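Putative phosphosugar isomerase (Silicibacter pomeroyi DSS-3, PDB 3FJ1) is of unproven function but contains two SIS domains and probably binds phosphosugars or related carbohydrate derivatives, perhaps acting as an isomerase or aminotransferase. Local coordinates at residues A86-D91 with V108-N113; A32-V37 with L120-T125. One frame throughout, in Å; residues are numbered along the deposited sequence. Where two conformers were deposited one is given.

Contact 1. Residues A86-D91 with V108-N113; sequences ARLRLD and VAMTRN
A86 and N113 meet through a single water. Their own atoms, A86 O and N113 ND2, stand 4.2 Å apart, too far for a direct bond, and the water fills the step: it donates to A86 O at 2.6 Å and accepts from N113 ND2 at 2.8 Å. The amide nitrogen has a second acceptor in D85 OD1, so the carboxylate of D85, next to A86 in the same loop, and the bridged carbonyl both hold the N113 amide in place. A chi1 of -82°, with CG anti to the carbonyl carbon, directs this amide to the water and D85.

The apolar part is slight. The end of selenomethionine M110 bends toward the loop, and its CE approaches L88 CD1 at 4.4 Å; helix 79-82 touches both segments, V80 meeting A86 and L88, and A81 meeting M110 and N113.

D117 holds the loop twice: its OD2 accepts from L88 N, and its backbone bonds with that of L90. R89 NH1 forms a salt bridge with D42 OD1 of the second subunit. The arrangement belongs to the Rossmann-like SIS fold, where the loop entering strand 93-99 rests on helix 105-116 at a subunit interface.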
ATOM      1  N   ALA A  86      -8.581  16.194 -10.166  1.00 10.96           N
ATOM      2  CA  ALA A  86      -7.736  17.192  -9.570  1.00 11.29           C
ATOM      3  C   ALA A  86      -6.619  17.583 -10.537  1.00 12.22           C
ATOM      4  O   ALA A  86      -6.154  16.776 -11.386  1.00 12.42           O
ATOM      5  CB  ALA A  86      -7.152  16.683  -8.215  1.00 10.54           C
ATOM      6  N   ARG A  87      -6.205  18.839 -10.418  1.00 12.92           N
ATOM      7  CA  ARG A  87      -5.079  19.361 -11.164  1.00 14.61           C
ATOM      8  C   ARG A  87      -3.845  19.203 -10.294  1.00 14.32           C
ATOM      9  O   ARG A  87      -3.765  19.810  -9.222  1.00 15.75           O
ATOM     10  CB  ARG A  87      -5.304  20.842 -11.483  1.00 16.63           C
ATOM     11  CG  ARG A  87      -6.421  21.037 -12.466  1.00 18.84           C
ATOM     12  CD  ARG A  87      -5.946  20.876 -13.885  1.00 20.89           C
ATOM     13  NE  ARG A  87      -7.075  20.881 -14.812  1.00 22.12           N
ATOM     14  CZ  ARG A  87      -6.983  21.201 -16.104  1.00 22.89           C
ATOM     15  NH1 ARG A  87      -5.827  21.593 -16.636  1.00 23.60           N
ATOM     16  NH2 ARG A  87      -8.070  21.164 -16.867  1.00 22.99           N
ATOM     17  N   LEU A  88      -2.917  18.363 -10.733  1.00 14.10           N
ATOM     18  CA  LEU A  88      -1.666  18.118 -10.023  1.00 13.89           C
ATOM     19  C   LEU A  88      -0.513  18.896 -10.663  1.00 14.38           C
ATOM     20  O   LEU A  88      -0.587  19.307 -11.824  1.00 14.47           O
ATOM     21  CB  LEU A  88      -1.339  16.610  -9.997  1.00 13.80           C
ATOM     22  CG  LEU A  88      -2.363  15.705  -9.274  1.00 14.32           C
ATOM     23  CD1 LEU A  88      -1.866  14.294  -9.217  1.00 12.40           C
ATOM     24  CD2 LEU A  88      -2.616  16.213  -7.873  1.00 13.69           C
ATOM     25  N   ARG A  89       0.522  19.136  -9.867  1.00 14.52           N
ATOM     26  CA  ARG A  89       1.737  19.791 -10.331  1.00 15.77           C
ATOM     27  C   ARG A  89       2.710  18.690 -10.680  1.00 15.04           C
ATOM     28  O   ARG A  89       3.394  18.152  -9.805  1.00 15.53           O
ATOM     29  CB  ARG A  89       2.271  20.724  -9.251  1.00 17.36           C
ATOM     30  CG  ARG A  89       1.285  21.849  -9.027  1.00 18.93           C
ATOM     31  CD  ARG A  89       1.515  22.655  -7.763  1.00 20.91           C
ATOM     32  NE  ARG A  89       2.875  23.185  -7.669  1.00 21.87           N
ATOM     33  CZ  ARG A  89       3.242  24.166  -6.845  1.00 22.57           C
ATOM     34  NH1 ARG A  89       2.356  24.775  -6.069  1.00 23.39           N
ATOM     35  NH2 ARG A  89       4.503  24.562  -6.831  1.00 22.84           N
ATOM     36  N   LEU A  90       2.748  18.332 -11.970  1.00 14.39           N
ATOM     37  CA  LEU A  90       3.581  17.225 -12.436  1.00 13.85           C
ATOM     38  C   LEU A  90       4.646  17.595 -13.490  1.00 14.38           C
ATOM     39  O   LEU A  90       5.215  16.708 -14.143  1.00 11.89           O
ATOM     40  CB  LEU A  90       2.697  16.074 -12.925  1.00 13.70           C
ATOM     41  CG  LEU A  90       1.825  15.416 -11.848  1.00 13.66           C
ATOM     42  CD1 LEU A  90       0.860  14.382 -12.467  1.00 13.31           C
ATOM     43  CD2 LEU A  90       2.696  14.762 -10.816  1.00 13.63           C
ATOM     44  N   ASP A  91       4.936  18.895 -13.630  1.00 15.85           N
ATOM     45  CA  ASP A  91       6.003  19.340 -14.509  1.00 17.43           C
ATOM     46  C   ASP A  91       7.279  18.691 -13.931  1.00 17.65           C
ATOM     47  O   ASP A  91       7.402  18.523 -12.728  1.00 16.74           O
ATOM     48  CB  ASP A  91       6.135  20.883 -14.476  1.00 19.41           C
ATOM     49  CG  ASP A  91       4.899  21.617 -15.027  1.00 21.35           C
ATOM     50  OD1 ASP A  91       4.248  21.185 -16.011  1.00 22.57           O
ATOM     51  OD2 ASP A  91       4.580  22.693 -14.474  1.00 24.12           O
ATOM     52  N   VAL A 108      -6.133   4.747 -17.402  1.00 10.44           N
ATOM     53  CA  VAL A 108      -6.086   5.612 -18.577  1.00 10.27           C
ATOM     54  C   VAL A 108      -6.328   7.068 -18.163  1.00  9.74           C
ATOM     55  O   VAL A 108      -5.599   7.976 -18.600  1.00  9.77           O
ATOM     56  CB  VAL A 108      -7.107   5.130 -19.656  1.00 10.13           C
ATOM     57  CG1 VAL A 108      -7.221   6.129 -20.802  1.00 11.00           C
ATOM     58  CG2 VAL A 108      -6.694   3.758 -20.214  1.00  9.97           C
ATOM     59  N   ALA A 109      -7.313   7.295 -17.282  1.00 10.94           N
ATOM     60  CA  ALA A 109      -7.655   8.646 -16.831  1.00 10.49           C
ATOM     61  C   ALA A 109      -6.529   9.311 -16.046  1.00 10.57           C
ATOM     62  O   ALA A 109      -6.256  10.483 -16.246  1.00 10.63           O
ATOM     63  CB  ALA A 109      -8.933   8.658 -16.012  1.00 10.64           C
HETATM   64  N   MSE A 110      -5.913   8.562 -15.140  1.00 10.75           N
HETATM   65  CA  MSE A 110      -4.852   9.086 -14.319  1.00 10.31           C
HETATM   66  C   MSE A 110      -3.632   9.392 -15.197  1.00 10.16           C
HETATM   67  O   MSE A 110      -2.995  10.461 -15.053  1.00  9.88           O
HETATM   68  CB  MSE A 110      -4.543   8.103 -13.200  1.00 11.39           C
HETATM   69  CG  MSE A 110      -3.559   8.586 -12.179  1.00 11.91           C
HETATM   70 SE   MSE A 110      -4.162  10.063 -11.017  1.00 16.49          SE
HETATM   71  CE  MSE A 110      -3.320  11.349 -12.152  1.00  7.23           C
ATOM     72  N   THR A 111      -3.332   8.486 -16.113  1.00 10.08           N
ATOM     73  CA  THR A 111      -2.211   8.676 -17.028  1.00 10.20           C
ATOM     74  C   THR A 111      -2.456   9.864 -17.970  1.00 10.19           C
ATOM     75  O   THR A 111      -1.555  10.667 -18.180  1.00  9.45           O
ATOM     76  CB  THR A 111      -1.868   7.399 -17.803  1.00 10.64           C
ATOM     77  OG1 THR A 111      -1.702   6.313 -16.881  1.00 10.63           O
ATOM     78  CG2 THR A 111      -0.599   7.609 -18.635  1.00 10.73           C
ATOM     79  N   ARG A 112      -3.690  10.013 -18.439  1.00 10.62           N
ATOM     80  CA  ARG A 112      -4.061  11.138 -19.292  0.50 10.68           C
ATOM     81  C   ARG A 112      -3.904  12.467 -18.542  1.00 10.79           C
ATOM     82  O   ARG A 112      -3.319  13.428 -19.061  1.00 10.16           O
ATOM     83  CB  ARG A 112      -5.509  10.988 -19.805  0.50 11.02           C
ATOM     84  CG  ARG A 112      -5.971  12.154 -20.680  0.50 11.08           C
ATOM     85  CD  ARG A 112      -7.363  11.936 -21.294  0.50 11.45           C
ATOM     86  NE  ARG A 112      -8.426  11.908 -20.281  0.50 11.47           N
ATOM     87  CZ  ARG A 112      -9.174  10.845 -19.961  0.50 12.31           C
ATOM     88  NH1 ARG A 112      -9.023   9.672 -20.581  0.50 12.33           N
ATOM     89  NH2 ARG A 112     -10.100  10.956 -18.997  0.50 12.21           N
ATOM     90  N   ASN A 113      -4.418  12.512 -17.320  1.00 10.11           N
ATOM     91  CA  ASN A 113      -4.349  13.711 -16.482  1.00 10.47           C
ATOM     92  C   ASN A 113      -2.918  14.070 -16.130  1.00 10.04           C
ATOM     93  O   ASN A 113      -2.547  15.259 -16.073  1.00 10.48           O
ATOM     94  CB  ASN A 113      -5.193  13.558 -15.194  1.00 10.27           C
ATOM     95  CG  ASN A 113      -6.691  13.858 -15.428  1.00 10.80           C
ATOM     96  OD1 ASN A 113      -7.172  13.855 -16.582  1.00  9.97           O
ATOM     97  ND2 ASN A 113      -7.436  14.090 -14.337  1.00  9.65           N
TER
HETATM   98  O   HOH W   1      -5.905  14.265 -11.964  1.00 14.77           O

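Contact 2. Residues A32-V37 with L120-T125; sequences ARVAAV and LCVALT
V34 and V37, one turn apart on helix 8-41, lie against L120 and V122 of strand 120-125, an inner strand of the parallel five-stranded sheet of the first SIS domain, a Rossmann-like alpha/beta fold. The first shell is wholly apolar and consists of two pairs. V34 CG1 touches V122 CG2 at 3.9 Å, the two valines running alongside each other from opposite backbones. V37 CG1 meets L120 CD2 at 3.7 Å, and here the side chains cross at a slant.

The backbones stay well apart, with the CA atoms of V34 and V122 separated by 8.2 Å, so the methyl groups alone span the gap. Strand alternation turns L120 and V122 to the helix while C121 and A123 face the other side of the sheet. The helix runs against the strand direction, pairing V34 with V122 and V37 with L120.

Further out, H138 at the start of the neighbouring strand 138-141 receives both V34 and V37, and L166 of helix 153-171 packs on V34 and A35. Beside strand 120-125, L94 and L96 of the adjacent strand 93-99 touch V122, and backbone bonds join L120 to A93 and C95, and V122 to C95 and A97. L120 reaches V37 by an extended side chain: CG is anti to the backbone N (chi1 175°), and CD2 in turn lies anti to CA.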
ATOM      1  N   ALA A  32      15.867   1.981 -25.051  1.00 12.22           N
ATOM      2  CA  ALA A  32      17.022   2.868 -25.120  1.00 12.25           C
ATOM      3  C   ALA A  32      16.595   4.279 -25.516  1.00 12.60           C
ATOM      4  O   ALA A  32      17.126   5.281 -25.009  1.00 11.73           O
ATOM      5  CB  ALA A  32      18.048   2.348 -26.111  1.00 13.04           C
ATOM      6  N   ARG A  33      15.644   4.339 -26.444  1.00 12.80           N
ATOM      7  CA  ARG A  33      15.111   5.620 -26.916  1.00 13.66           C
ATOM      8  C   ARG A  33      14.405   6.381 -25.793  1.00 12.99           C
ATOM      9  O   ARG A  33      14.631   7.590 -25.625  1.00 12.75           O
ATOM     10  CB  ARG A  33      14.163   5.391 -28.087  1.00 14.95           C
ATOM     11  CG  ARG A  33      14.863   5.098 -29.371  1.00 17.02           C
ATOM     12  CD  ARG A  33      13.886   4.761 -30.466  1.00 18.05           C
ATOM     13  NE  ARG A  33      14.597   4.579 -31.732  1.00 19.00           N
ATOM     14  CZ  ARG A  33      14.038   4.177 -32.870  1.00 19.73           C
ATOM     15  NH1 ARG A  33      12.745   3.911 -32.931  1.00 20.37           N
ATOM     16  NH2 ARG A  33      14.786   4.042 -33.959  1.00 19.61           N
ATOM     17  N   VAL A  34      13.584   5.687 -24.999  1.00 11.84           N
ATOM     18  CA  VAL A  34      12.897   6.344 -23.880  1.00 10.92           C
ATOM     19  C   VAL A  34      13.925   6.804 -22.839  1.00 10.63           C
ATOM     20  O   VAL A  34      13.837   7.913 -22.350  1.00 10.85           O
ATOM     21  CB  VAL A  34      11.825   5.459 -23.219  1.00 10.90           C
ATOM     22  CG1 VAL A  34      11.196   6.170 -22.017  1.00 10.61           C
ATOM     23  CG2 VAL A  34      10.734   5.062 -24.265  1.00 10.95           C
ATOM     24  N   ALA A  35      14.892   5.946 -22.502  1.00 10.29           N
ATOM     25  CA  ALA A  35      15.968   6.310 -21.571  1.00 10.54           C
ATOM     26  C   ALA A  35      16.717   7.559 -22.034  1.00 10.66           C
ATOM     27  O   ALA A  35      17.052   8.380 -21.214  1.00 10.44           O
ATOM     28  CB  ALA A  35      16.943   5.142 -21.356  1.00 10.42           C
ATOM     29  N   ALA A  36      16.940   7.697 -23.351  1.00 10.76           N
ATOM     30  CA  ALA A  36      17.614   8.864 -23.930  1.00 10.40           C
ATOM     31  C   ALA A  36      16.774  10.139 -23.694  1.00 10.39           C
ATOM     32  O   ALA A  36      17.295  11.176 -23.269  1.00 10.45           O
ATOM     33  CB  ALA A  36      17.916   8.646 -25.409  1.00 10.30           C
ATOM     34  N   VAL A  37      15.468  10.034 -23.935  1.00 10.44           N
ATOM     35  CA  VAL A  37      14.530  11.129 -23.658  1.00 10.95           C
ATOM     36  C   VAL A  37      14.596  11.510 -22.170  1.00 11.01           C
ATOM     37  O   VAL A  37      14.631  12.685 -21.828  1.00 11.07           O
ATOM     38  CB  VAL A  37      13.095  10.749 -24.079  1.00 11.38           C
ATOM     39  CG1 VAL A  37      12.092  11.797 -23.586  1.00 12.04           C
ATOM     40  CG2 VAL A  37      13.004  10.575 -25.631  1.00 11.60           C
ATOM     41  N   LEU A 120       5.888  13.452 -18.212  1.00 10.79           N
ATOM     42  CA  LEU A 120       6.283  12.656 -19.379  1.00 11.96           C
ATOM     43  C   LEU A 120       5.721  11.279 -19.074  1.00 11.36           C
ATOM     44  O   LEU A 120       6.209  10.583 -18.182  1.00 10.44           O
ATOM     45  CB  LEU A 120       7.818  12.587 -19.545  1.00 12.73           C
ATOM     46  CG  LEU A 120       8.333  11.686 -20.677  1.00 13.75           C
ATOM     47  CD1 LEU A 120       7.906  12.246 -22.017  1.00 14.73           C
ATOM     48  CD2 LEU A 120       9.853  11.553 -20.630  1.00 14.30           C
ATOM     49  N   CYS A 121       4.670  10.890 -19.781  1.00 10.91           N
ATOM     50  CA  CYS A 121       4.017   9.596 -19.509  1.00 11.38           C
ATOM     51  C   CYS A 121       4.568   8.459 -20.351  1.00 11.27           C
ATOM     52  O   CYS A 121       4.607   8.558 -21.586  1.00 11.04           O
ATOM     53  CB  CYS A 121       2.501   9.719 -19.694  1.00 11.82           C
ATOM     54  SG  CYS A 121       1.829  11.026 -18.651  1.00 11.70           S
ATOM     55  N   VAL A 122       5.014   7.402 -19.670  1.00 10.05           N
ATOM     56  CA  VAL A 122       5.548   6.190 -20.277  1.00  9.76           C
ATOM     57  C   VAL A 122       4.702   5.015 -19.807  1.00 10.80           C
ATOM     58  O   VAL A 122       4.500   4.854 -18.597  1.00 11.13           O
ATOM     59  CB  VAL A 122       7.018   5.958 -19.850  1.00  9.95           C
ATOM     60  CG1 VAL A 122       7.588   4.666 -20.434  1.00  9.83           C
ATOM     61  CG2 VAL A 122       7.904   7.162 -20.235  1.00  8.95           C
ATOM     62  N   ALA A 123       4.187   4.217 -20.744  1.00 10.28           N
ATOM     63  CA  ALA A 123       3.368   3.054 -20.408  1.00 10.86           C
ATOM     64  C   ALA A 123       4.157   1.771 -20.616  1.00 10.95           C
ATOM     65  O   ALA A 123       4.815   1.620 -21.650  1.00 10.94           O
ATOM     66  CB  ALA A 123       2.096   3.013 -21.260  1.00 11.19           C
ATOM     67  N   LEU A 124       4.093   0.872 -19.625  1.00 10.29           N
ATOM     68  CA  LEU A 124       4.626  -0.486 -19.705  1.00 10.63           C
ATOM     69  C   LEU A 124       3.373  -1.386 -19.840  1.00 10.79           C
ATOM     70  O   LEU A 124       2.565  -1.488 -18.917  1.00  9.50           O
ATOM     71  CB  LEU A 124       5.416  -0.874 -18.459  1.00  9.95           C
ATOM     72  CG  LEU A 124       6.597   0.023 -18.057  1.00  9.34           C
ATOM     73  CD1 LEU A 124       7.401  -0.591 -16.889  1.00  9.87           C
ATOM     74  CD2 LEU A 124       7.499   0.338 -19.222  1.00  8.99           C
ATOM     75  N   THR A 125       3.204  -1.980 -21.012  1.00 12.29           N
ATOM     76  CA  THR A 125       1.970  -2.704 -21.344  1.00 12.36           C
ATOM     77  C   THR A 125       2.231  -3.830 -22.332  1.00 13.61           C
ATOM     78  O   THR A 125       3.239  -3.802 -23.066  1.00 11.63           O
ATOM     79  CB  THR A 125       0.851  -1.715 -21.880  1.00 12.89           C
ATOM     80  OG1 THR A 125      -0.380  -2.403 -22.125  1.00 12.95           O
ATOM     81  CG2 THR A 125       1.244  -0.992 -23.140  1.00 12.48           C
TER

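From the N terminus, the long helix 8-41 comes first, and its segment 32-37 packs on strand 120-125, so contact 2 closes a loop of 82 residues that holds strands 45-49, 73-75 and 93-99. Contact 1 is nested inside that loop and closes a shorter one of 16 residues containing strand 93-99: residues 86-91 lead into this strand, and helix 105-116, which carries 108-113, follows it and leads back to strand 120-125. The centres lie about 17 Å apart, and the contacts touch where T111 O packs on C121 SG at 3.4 Å. Helices 105-116 and 8-41 thus lie on opposite faces of strand 120-125, and the contacts tie interface loop, helix, sheet and N-terminal helix into successive layers.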